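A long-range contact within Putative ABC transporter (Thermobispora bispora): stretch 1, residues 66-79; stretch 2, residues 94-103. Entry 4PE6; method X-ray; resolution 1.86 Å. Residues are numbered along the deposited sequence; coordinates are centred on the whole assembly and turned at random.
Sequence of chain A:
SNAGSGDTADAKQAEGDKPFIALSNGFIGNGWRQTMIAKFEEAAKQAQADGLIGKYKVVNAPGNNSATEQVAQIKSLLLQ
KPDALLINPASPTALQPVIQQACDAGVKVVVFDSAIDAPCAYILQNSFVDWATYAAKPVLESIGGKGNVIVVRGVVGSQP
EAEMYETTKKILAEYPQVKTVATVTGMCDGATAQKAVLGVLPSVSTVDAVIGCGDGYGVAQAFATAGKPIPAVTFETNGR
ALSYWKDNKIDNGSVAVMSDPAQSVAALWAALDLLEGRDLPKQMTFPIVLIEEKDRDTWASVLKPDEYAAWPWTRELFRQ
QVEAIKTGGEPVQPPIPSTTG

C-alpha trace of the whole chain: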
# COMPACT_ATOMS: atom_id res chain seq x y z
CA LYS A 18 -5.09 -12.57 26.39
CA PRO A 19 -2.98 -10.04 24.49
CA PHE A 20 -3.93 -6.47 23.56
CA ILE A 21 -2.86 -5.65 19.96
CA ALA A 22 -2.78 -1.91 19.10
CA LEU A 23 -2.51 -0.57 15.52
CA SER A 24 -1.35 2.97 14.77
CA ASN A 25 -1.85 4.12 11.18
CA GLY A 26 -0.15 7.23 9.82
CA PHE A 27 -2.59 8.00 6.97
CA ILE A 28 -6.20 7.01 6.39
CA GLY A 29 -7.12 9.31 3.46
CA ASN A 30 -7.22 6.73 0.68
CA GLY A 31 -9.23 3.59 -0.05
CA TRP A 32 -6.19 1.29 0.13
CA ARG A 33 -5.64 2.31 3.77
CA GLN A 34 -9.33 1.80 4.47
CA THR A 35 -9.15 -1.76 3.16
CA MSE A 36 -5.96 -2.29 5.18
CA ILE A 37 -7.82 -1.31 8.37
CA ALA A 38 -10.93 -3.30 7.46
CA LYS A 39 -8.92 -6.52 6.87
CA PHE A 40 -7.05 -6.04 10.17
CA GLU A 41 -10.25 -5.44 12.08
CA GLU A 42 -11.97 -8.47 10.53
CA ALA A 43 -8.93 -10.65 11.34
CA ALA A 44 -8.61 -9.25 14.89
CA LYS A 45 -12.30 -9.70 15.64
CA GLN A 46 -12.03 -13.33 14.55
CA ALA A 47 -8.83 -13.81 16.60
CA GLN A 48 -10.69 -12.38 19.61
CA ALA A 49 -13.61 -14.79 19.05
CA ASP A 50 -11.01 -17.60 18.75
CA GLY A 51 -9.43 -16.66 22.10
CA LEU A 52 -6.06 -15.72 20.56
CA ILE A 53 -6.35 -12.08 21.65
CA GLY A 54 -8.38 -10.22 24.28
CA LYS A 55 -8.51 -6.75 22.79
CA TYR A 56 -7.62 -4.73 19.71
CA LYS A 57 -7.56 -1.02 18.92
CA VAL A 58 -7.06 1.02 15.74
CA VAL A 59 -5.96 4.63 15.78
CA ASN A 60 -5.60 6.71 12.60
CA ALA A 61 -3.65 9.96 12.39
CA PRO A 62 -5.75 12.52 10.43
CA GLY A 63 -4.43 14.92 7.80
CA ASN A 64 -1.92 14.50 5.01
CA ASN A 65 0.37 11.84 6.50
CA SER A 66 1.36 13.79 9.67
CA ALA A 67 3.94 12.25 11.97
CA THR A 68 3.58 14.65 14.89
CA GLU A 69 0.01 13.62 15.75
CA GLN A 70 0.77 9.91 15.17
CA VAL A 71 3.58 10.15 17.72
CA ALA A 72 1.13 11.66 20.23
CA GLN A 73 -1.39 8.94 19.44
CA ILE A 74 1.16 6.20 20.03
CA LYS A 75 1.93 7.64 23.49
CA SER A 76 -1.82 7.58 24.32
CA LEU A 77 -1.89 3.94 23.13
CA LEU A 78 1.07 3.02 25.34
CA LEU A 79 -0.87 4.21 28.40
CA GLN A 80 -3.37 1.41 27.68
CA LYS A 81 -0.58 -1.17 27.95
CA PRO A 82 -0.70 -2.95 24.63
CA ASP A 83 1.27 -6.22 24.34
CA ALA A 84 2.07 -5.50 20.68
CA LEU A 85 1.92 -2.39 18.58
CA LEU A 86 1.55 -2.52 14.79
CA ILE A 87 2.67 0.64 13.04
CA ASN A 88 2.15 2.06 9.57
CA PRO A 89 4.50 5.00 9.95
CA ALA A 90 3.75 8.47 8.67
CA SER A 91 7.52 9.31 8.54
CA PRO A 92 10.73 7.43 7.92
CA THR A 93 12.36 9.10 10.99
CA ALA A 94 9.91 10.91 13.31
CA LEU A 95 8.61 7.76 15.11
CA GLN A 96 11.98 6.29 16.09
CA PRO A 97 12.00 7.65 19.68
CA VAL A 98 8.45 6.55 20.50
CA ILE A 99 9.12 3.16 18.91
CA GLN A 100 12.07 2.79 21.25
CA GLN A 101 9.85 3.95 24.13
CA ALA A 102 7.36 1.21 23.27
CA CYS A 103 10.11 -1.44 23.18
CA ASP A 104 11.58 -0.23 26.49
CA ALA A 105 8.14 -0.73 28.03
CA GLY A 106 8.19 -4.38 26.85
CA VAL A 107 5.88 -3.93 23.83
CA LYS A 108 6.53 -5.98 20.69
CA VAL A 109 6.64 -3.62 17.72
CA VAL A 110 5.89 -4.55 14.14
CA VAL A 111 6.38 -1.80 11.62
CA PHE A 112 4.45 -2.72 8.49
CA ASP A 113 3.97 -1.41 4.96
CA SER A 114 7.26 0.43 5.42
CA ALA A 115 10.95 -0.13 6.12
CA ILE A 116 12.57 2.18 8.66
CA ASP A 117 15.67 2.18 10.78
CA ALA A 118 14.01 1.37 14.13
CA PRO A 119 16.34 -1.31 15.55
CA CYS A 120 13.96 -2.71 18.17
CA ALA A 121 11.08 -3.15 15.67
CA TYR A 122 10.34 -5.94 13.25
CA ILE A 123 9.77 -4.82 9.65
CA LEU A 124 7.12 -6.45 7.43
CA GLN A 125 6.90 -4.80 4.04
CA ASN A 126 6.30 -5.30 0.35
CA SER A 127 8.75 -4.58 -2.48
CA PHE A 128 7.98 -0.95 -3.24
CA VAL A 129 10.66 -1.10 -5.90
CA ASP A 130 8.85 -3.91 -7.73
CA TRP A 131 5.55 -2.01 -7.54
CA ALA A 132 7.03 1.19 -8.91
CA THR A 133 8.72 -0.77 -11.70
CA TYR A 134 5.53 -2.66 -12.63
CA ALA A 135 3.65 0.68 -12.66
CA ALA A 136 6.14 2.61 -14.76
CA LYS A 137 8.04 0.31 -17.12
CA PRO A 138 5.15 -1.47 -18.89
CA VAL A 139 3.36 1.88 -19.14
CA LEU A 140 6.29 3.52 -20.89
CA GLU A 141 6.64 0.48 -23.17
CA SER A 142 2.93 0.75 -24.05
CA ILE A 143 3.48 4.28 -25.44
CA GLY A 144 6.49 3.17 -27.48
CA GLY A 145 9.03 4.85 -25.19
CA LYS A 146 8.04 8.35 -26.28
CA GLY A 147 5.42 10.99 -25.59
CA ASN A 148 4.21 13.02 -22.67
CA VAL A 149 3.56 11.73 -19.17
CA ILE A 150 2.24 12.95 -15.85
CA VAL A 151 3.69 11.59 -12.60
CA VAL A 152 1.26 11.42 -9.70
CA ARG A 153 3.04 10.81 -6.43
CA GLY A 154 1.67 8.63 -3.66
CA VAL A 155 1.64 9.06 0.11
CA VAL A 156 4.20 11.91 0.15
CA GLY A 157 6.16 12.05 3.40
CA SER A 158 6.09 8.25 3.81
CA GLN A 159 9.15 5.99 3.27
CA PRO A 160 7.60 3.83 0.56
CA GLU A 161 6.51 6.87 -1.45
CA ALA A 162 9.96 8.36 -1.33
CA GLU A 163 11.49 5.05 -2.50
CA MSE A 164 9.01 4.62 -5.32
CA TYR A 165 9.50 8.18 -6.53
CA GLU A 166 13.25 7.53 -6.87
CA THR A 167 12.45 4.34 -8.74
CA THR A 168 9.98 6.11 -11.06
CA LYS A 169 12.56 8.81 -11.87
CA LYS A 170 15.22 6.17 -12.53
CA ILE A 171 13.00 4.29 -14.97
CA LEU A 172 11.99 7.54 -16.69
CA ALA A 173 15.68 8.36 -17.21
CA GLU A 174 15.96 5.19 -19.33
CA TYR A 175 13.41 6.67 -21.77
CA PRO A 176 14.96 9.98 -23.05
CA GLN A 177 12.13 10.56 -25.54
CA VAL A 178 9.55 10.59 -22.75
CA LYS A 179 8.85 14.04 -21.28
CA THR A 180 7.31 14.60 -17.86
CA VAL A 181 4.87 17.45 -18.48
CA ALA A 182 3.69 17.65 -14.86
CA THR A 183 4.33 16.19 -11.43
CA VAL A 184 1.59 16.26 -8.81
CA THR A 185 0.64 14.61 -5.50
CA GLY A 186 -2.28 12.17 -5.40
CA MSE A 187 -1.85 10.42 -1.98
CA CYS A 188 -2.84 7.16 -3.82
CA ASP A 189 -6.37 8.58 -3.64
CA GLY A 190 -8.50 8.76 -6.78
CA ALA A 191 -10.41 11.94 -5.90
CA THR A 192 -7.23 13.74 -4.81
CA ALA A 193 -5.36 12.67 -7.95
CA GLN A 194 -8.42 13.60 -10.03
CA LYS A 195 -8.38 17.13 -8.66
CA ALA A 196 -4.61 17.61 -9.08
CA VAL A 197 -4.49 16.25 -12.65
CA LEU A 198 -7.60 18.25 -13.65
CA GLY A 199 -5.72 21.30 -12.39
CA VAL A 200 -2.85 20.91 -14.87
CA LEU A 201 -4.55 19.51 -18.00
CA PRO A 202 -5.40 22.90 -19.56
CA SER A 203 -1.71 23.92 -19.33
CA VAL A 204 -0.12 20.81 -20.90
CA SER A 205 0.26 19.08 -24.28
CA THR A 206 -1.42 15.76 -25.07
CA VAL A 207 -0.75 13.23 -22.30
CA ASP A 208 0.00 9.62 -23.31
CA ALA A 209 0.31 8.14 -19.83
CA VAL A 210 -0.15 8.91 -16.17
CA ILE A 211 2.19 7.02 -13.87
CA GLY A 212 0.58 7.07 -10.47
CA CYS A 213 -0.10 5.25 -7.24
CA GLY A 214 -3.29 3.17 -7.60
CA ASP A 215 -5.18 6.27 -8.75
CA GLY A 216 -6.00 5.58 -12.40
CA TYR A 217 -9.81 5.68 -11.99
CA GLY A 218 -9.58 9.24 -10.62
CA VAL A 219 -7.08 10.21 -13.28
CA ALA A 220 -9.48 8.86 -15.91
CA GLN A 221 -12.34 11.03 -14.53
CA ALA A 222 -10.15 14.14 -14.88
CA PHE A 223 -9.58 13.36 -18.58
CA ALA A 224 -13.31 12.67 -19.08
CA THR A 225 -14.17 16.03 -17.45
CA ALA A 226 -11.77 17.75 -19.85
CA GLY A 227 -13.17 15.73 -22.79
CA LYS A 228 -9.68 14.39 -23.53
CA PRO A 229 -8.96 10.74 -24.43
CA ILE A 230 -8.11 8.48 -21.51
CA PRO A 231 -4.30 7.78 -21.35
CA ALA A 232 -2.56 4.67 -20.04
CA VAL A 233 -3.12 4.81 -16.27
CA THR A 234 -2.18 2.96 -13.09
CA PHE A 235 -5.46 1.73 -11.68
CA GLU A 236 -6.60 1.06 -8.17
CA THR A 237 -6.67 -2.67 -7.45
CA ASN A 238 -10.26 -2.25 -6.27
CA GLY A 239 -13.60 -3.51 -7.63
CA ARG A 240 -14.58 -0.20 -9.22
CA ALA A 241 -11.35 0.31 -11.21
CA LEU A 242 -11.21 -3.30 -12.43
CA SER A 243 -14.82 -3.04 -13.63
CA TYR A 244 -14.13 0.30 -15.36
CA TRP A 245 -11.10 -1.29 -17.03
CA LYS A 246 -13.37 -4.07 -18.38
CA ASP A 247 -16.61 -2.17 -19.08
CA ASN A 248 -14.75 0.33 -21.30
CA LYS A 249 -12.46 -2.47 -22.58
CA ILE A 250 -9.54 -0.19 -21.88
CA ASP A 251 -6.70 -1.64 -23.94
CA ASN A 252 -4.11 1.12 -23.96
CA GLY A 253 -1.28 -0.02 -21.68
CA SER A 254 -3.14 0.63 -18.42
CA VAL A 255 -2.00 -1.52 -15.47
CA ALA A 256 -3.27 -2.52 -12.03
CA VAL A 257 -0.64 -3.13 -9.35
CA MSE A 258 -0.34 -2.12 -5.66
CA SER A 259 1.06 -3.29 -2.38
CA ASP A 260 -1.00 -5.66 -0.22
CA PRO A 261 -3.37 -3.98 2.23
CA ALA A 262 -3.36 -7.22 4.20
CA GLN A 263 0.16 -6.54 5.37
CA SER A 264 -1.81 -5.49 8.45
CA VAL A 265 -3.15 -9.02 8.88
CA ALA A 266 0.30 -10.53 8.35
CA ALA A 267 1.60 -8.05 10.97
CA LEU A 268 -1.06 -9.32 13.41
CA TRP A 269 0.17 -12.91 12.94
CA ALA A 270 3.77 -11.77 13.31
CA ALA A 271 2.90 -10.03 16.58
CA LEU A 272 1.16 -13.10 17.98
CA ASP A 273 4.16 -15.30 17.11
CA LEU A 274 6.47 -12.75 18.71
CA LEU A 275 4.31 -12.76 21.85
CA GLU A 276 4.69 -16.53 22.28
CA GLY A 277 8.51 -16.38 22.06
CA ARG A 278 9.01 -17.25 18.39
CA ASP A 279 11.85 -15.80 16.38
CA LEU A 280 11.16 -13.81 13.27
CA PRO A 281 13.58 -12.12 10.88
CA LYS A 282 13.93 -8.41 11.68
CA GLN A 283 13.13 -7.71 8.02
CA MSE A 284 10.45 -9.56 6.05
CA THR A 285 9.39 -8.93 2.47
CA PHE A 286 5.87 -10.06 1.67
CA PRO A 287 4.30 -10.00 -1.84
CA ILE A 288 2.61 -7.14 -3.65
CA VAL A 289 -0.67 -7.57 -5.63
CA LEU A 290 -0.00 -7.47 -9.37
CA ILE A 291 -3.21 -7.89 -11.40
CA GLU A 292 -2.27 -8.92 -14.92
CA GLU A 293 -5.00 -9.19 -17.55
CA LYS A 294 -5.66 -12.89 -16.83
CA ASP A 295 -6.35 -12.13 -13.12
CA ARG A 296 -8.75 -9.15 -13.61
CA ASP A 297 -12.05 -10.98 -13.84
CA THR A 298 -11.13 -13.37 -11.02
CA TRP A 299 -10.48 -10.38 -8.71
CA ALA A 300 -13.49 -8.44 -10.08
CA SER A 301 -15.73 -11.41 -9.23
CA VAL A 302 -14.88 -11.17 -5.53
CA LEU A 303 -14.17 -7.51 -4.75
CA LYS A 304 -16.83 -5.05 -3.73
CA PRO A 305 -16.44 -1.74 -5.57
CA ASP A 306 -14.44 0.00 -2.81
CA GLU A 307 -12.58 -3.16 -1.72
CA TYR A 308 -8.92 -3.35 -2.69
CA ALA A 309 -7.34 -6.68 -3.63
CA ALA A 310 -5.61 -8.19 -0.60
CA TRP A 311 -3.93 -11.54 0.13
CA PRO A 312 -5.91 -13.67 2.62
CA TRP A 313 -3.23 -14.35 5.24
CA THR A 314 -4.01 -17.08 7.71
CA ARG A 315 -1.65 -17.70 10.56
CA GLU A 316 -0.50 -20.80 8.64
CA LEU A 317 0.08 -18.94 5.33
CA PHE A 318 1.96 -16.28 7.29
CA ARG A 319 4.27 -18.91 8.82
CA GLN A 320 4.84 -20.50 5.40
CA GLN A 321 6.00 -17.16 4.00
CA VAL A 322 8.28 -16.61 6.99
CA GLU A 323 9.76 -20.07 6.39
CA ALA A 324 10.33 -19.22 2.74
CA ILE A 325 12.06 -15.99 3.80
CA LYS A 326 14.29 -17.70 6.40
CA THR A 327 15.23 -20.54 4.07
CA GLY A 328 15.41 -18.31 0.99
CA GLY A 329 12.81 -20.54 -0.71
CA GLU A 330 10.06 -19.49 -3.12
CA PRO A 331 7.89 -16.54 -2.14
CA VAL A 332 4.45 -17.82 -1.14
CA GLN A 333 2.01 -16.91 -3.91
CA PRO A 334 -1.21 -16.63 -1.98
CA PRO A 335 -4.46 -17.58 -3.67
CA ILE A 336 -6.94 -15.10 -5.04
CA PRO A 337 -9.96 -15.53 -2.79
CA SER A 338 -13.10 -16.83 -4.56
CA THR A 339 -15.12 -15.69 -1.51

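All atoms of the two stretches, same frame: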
# COMPACT_ATOMS: atom_id res chain seq x y z
N SER A 66 0.67 12.96 8.66
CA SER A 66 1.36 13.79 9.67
C SER A 66 1.91 13.01 10.87
O SER A 66 1.17 12.50 11.72
CB SER A 66 0.48 14.95 10.16
OG SER A 66 0.95 15.44 11.42
N ALA A 67 3.23 12.99 10.95
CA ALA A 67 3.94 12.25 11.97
C ALA A 67 3.72 12.77 13.38
O ALA A 67 3.65 11.99 14.33
CB ALA A 67 5.42 12.24 11.64
N THR A 68 3.62 14.09 13.55
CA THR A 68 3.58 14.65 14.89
C THR A 68 2.36 14.15 15.67
O THR A 68 2.47 13.80 16.84
CB THR A 68 3.62 16.19 14.85
OG1 THR A 68 4.80 16.59 14.15
CG2 THR A 68 3.64 16.78 16.27
N GLU A 69 1.19 14.09 15.03
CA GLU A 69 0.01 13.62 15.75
C GLU A 69 0.07 12.10 15.96
O GLU A 69 -0.35 11.60 16.99
CB GLU A 69 -1.30 14.05 15.10
CG GLU A 69 -2.57 13.69 15.91
CD GLU A 69 -2.55 14.11 17.38
OE1 GLU A 69 -2.14 15.26 17.71
OE2 GLU A 69 -2.98 13.30 18.23
N GLN A 70 0.61 11.36 15.00
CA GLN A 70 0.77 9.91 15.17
C GLN A 70 1.64 9.59 16.40
O GLN A 70 1.34 8.69 17.18
CB GLN A 70 1.40 9.26 13.93
CG GLN A 70 1.50 7.75 14.04
CD GLN A 70 1.92 7.04 12.78
OE1 GLN A 70 2.60 7.61 11.93
NE2 GLN A 70 1.54 5.75 12.66
N VAL A 71 2.70 10.36 16.58
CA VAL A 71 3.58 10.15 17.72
C VAL A 71 2.79 10.35 19.01
O VAL A 71 2.87 9.53 19.93
CB VAL A 71 4.81 11.08 17.68
CG1 VAL A 71 5.58 11.01 18.99
CG2 VAL A 71 5.71 10.69 16.50
N ALA A 72 2.01 11.43 19.08
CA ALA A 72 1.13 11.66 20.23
C ALA A 72 0.16 10.51 20.42
O ALA A 72 -0.05 10.04 21.53
CB ALA A 72 0.36 12.97 20.08
N GLN A 73 -0.45 10.05 19.34
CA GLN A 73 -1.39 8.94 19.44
C GLN A 73 -0.75 7.66 19.97
O GLN A 73 -1.36 6.92 20.74
CB GLN A 73 -2.06 8.70 18.10
CG GLN A 73 -3.02 9.79 17.69
CD GLN A 73 -3.55 9.60 16.28
OE1 GLN A 73 -2.88 9.00 15.42
NE2 GLN A 73 -4.75 10.10 16.03
N ILE A 74 0.48 7.38 19.55
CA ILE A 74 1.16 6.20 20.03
C ILE A 74 1.39 6.29 21.55
O ILE A 74 1.16 5.33 22.27
CB ILE A 74 2.44 5.93 19.23
CG1 ILE A 74 2.07 5.55 17.79
CG2 ILE A 74 3.29 4.86 19.90
CD1 ILE A 74 3.24 5.34 16.84
N LYS A 75 1.78 7.46 22.05
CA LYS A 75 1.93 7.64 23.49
C LYS A 75 0.60 7.40 24.23
O LYS A 75 0.60 6.76 25.28
CB LYS A 75 2.51 9.00 23.82
CG LYS A 75 3.91 9.17 23.26
CD LYS A 75 4.37 10.61 23.31
CE LYS A 75 5.81 10.72 22.82
NZ LYS A 75 6.23 12.13 22.77
N SER A 76 -0.52 7.86 23.68
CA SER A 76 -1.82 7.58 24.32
C SER A 76 -2.13 6.07 24.29
O SER A 76 -2.71 5.52 25.24
CB SER A 76 -2.96 8.41 23.71
OG SER A 76 -2.85 9.77 24.12
N LEU A 77 -1.73 5.40 23.21
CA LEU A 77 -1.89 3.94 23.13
C LEU A 77 -1.04 3.24 24.18
O LEU A 77 -1.49 2.28 24.81
CB LEU A 77 -1.55 3.40 21.73
CG LEU A 77 -2.67 3.53 20.69
CD1 LEU A 77 -2.13 3.28 19.30
CD2 LEU A 77 -3.80 2.58 21.01
N LEU A 78 0.20 3.70 24.38
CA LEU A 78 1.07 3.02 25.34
C LEU A 78 0.52 3.06 26.76
O LEU A 78 0.71 2.11 27.52
CB LEU A 78 2.49 3.59 25.30
CG LEU A 78 3.25 3.28 24.02
CD1 LEU A 78 4.63 3.89 24.13
CD2 LEU A 78 3.33 1.78 23.76
N LEU A 79 -0.20 4.13 27.11
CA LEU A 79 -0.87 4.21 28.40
C LEU A 79 -1.86 3.09 28.63
O LEU A 79 -2.16 2.79 29.78
CB LEU A 79 -1.61 5.55 28.55
CG LEU A 79 -0.72 6.78 28.53
CD1 LEU A 79 -1.57 8.04 28.42
CD2 LEU A 79 0.17 6.82 29.77
N ALA A 94 10.52 10.23 12.16
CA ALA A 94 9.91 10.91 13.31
C ALA A 94 9.40 9.98 14.43
O ALA A 94 9.23 10.43 15.57
CB ALA A 94 8.79 11.84 12.84
N LEU A 95 9.16 8.70 14.13
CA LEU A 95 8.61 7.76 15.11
C LEU A 95 9.66 6.96 15.88
O LEU A 95 9.33 6.21 16.81
CB LEU A 95 7.65 6.78 14.43
CG LEU A 95 6.22 7.26 14.25
CD1 LEU A 95 6.14 8.32 13.15
CD2 LEU A 95 5.34 6.06 13.91
N GLN A 96 10.93 7.12 15.52
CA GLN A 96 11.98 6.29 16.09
C GLN A 96 12.01 6.37 17.63
O GLN A 96 12.06 5.34 18.29
CB GLN A 96 13.35 6.63 15.49
CG GLN A 96 13.86 5.65 14.44
CD GLN A 96 13.10 5.70 13.12
OE1 GLN A 96 11.88 5.68 13.10
NE2 GLN A 96 13.81 5.71 12.02
N PRO A 97 11.96 7.59 18.21
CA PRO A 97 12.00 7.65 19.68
C PRO A 97 10.81 6.96 20.35
O PRO A 97 10.99 6.22 21.30
CB PRO A 97 12.02 9.16 19.96
CG PRO A 97 12.70 9.74 18.75
CD PRO A 97 12.19 8.91 17.60
N VAL A 98 9.60 7.15 19.84
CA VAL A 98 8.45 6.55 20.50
C VAL A 98 8.43 5.05 20.27
O VAL A 98 7.94 4.31 21.12
CB VAL A 98 7.11 7.21 20.12
CG1 VAL A 98 6.64 6.79 18.74
CG2 VAL A 98 6.05 6.87 21.17
N ILE A 99 8.99 4.60 19.15
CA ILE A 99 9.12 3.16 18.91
C ILE A 99 10.04 2.58 19.96
O ILE A 99 9.74 1.55 20.56
CB ILE A 99 9.55 2.85 17.46
CG1 ILE A 99 8.37 3.09 16.50
CG2 ILE A 99 10.05 1.42 17.32
CD1 ILE A 99 8.74 3.03 15.02
N GLN A 100 11.15 3.26 20.22
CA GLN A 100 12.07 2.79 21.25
C GLN A 100 11.42 2.84 22.63
O GLN A 100 11.68 1.99 23.47
CB GLN A 100 13.37 3.57 21.21
CG GLN A 100 14.45 3.03 22.15
CD GLN A 100 14.91 1.65 21.74
OE1 GLN A 100 15.42 1.46 20.65
NE2 GLN A 100 14.72 0.67 22.62
N GLN A 101 10.57 3.84 22.87
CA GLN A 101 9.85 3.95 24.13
C GLN A 101 8.92 2.75 24.32
O GLN A 101 8.83 2.17 25.42
CB GLN A 101 9.05 5.28 24.17
CG GLN A 101 8.23 5.49 25.44
CD GLN A 101 7.34 6.71 25.38
OE1 GLN A 101 7.66 7.69 24.71
NE2 GLN A 101 6.22 6.66 26.11
N ALA A 102 8.21 2.38 23.25
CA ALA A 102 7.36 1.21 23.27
C ALA A 102 8.16 -0.05 23.60
O ALA A 102 7.77 -0.82 24.47
CB ALA A 102 6.63 1.05 21.95
N CYS A 103 9.30 -0.25 22.94
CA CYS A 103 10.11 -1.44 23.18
C CYS A 103 10.64 -1.48 24.61
O CYS A 103 10.66 -2.54 25.26
CB CYS A 103 11.27 -1.50 22.19
SG CYS A 103 10.74 -1.82 20.47

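Two helices, the first starting at Ala-67 and the second running through Cys-103 and on beyond it, pack side by side and run nearly parallel, with an angle of 10° between their N-to-C directions and a closest axial approach of 10.0 Å. Ser-66 occupies the N-cap position of the first. Within each helix, i to i+4 backbone hydrogen bonds form, such as Val-71 N to Ala-67 O (2.9 Å) and Ala-102 N to Val-98 O (2.9 Å). No hydrogen bond crosses between the stretches; the contact rests on side-chain packing that buries 503 Å², both sides summed.

The backbones come close at the N-terminal end, where Ala-67 and Ala-94 lie 6.3 Å apart from CA to CA. Their methyl groups point toward each other and touch, CB to CB, at 3.6 Å, a fit that suits small side chains. Leu-95 leaves its backbone sideways, but its end turns inward with chi1 m and chi2 p. Its CD2 reaches Ile-74 CD1 at 3.7 Å, while its CD1 lies 4.1 Å from Val-71 CG2. The same Val-71 CG2 rests 3.7 Å from the carbonyl Ala-94 O.

Val-98 is central to the second helix's contribution. Pointing toward the first helix, it places CG2 3.6 Å from Ile-74 CG2 and 3.8 Å from Lys-75 CG, so the aliphatic part of the lysine extends the apolar surface. Further along, Leu-78 also points across, and its CD2 meets Ala-102 CB at 3.8 Å; the short alanine side chain accompanies a CA-to-CA separation of 6.9 Å.

Polar residues border this apolar seam. Extended Gln-101 brings NE2 to 3.8 Å from Leu-78 CD1, and its OE1 lies 4.0 Å from Lys-75 CE. Buried Gln-70 sets OE1 3.7 Å from Leu-95 CD2, while its amide is hydrogen-bonded elsewhere in the structure.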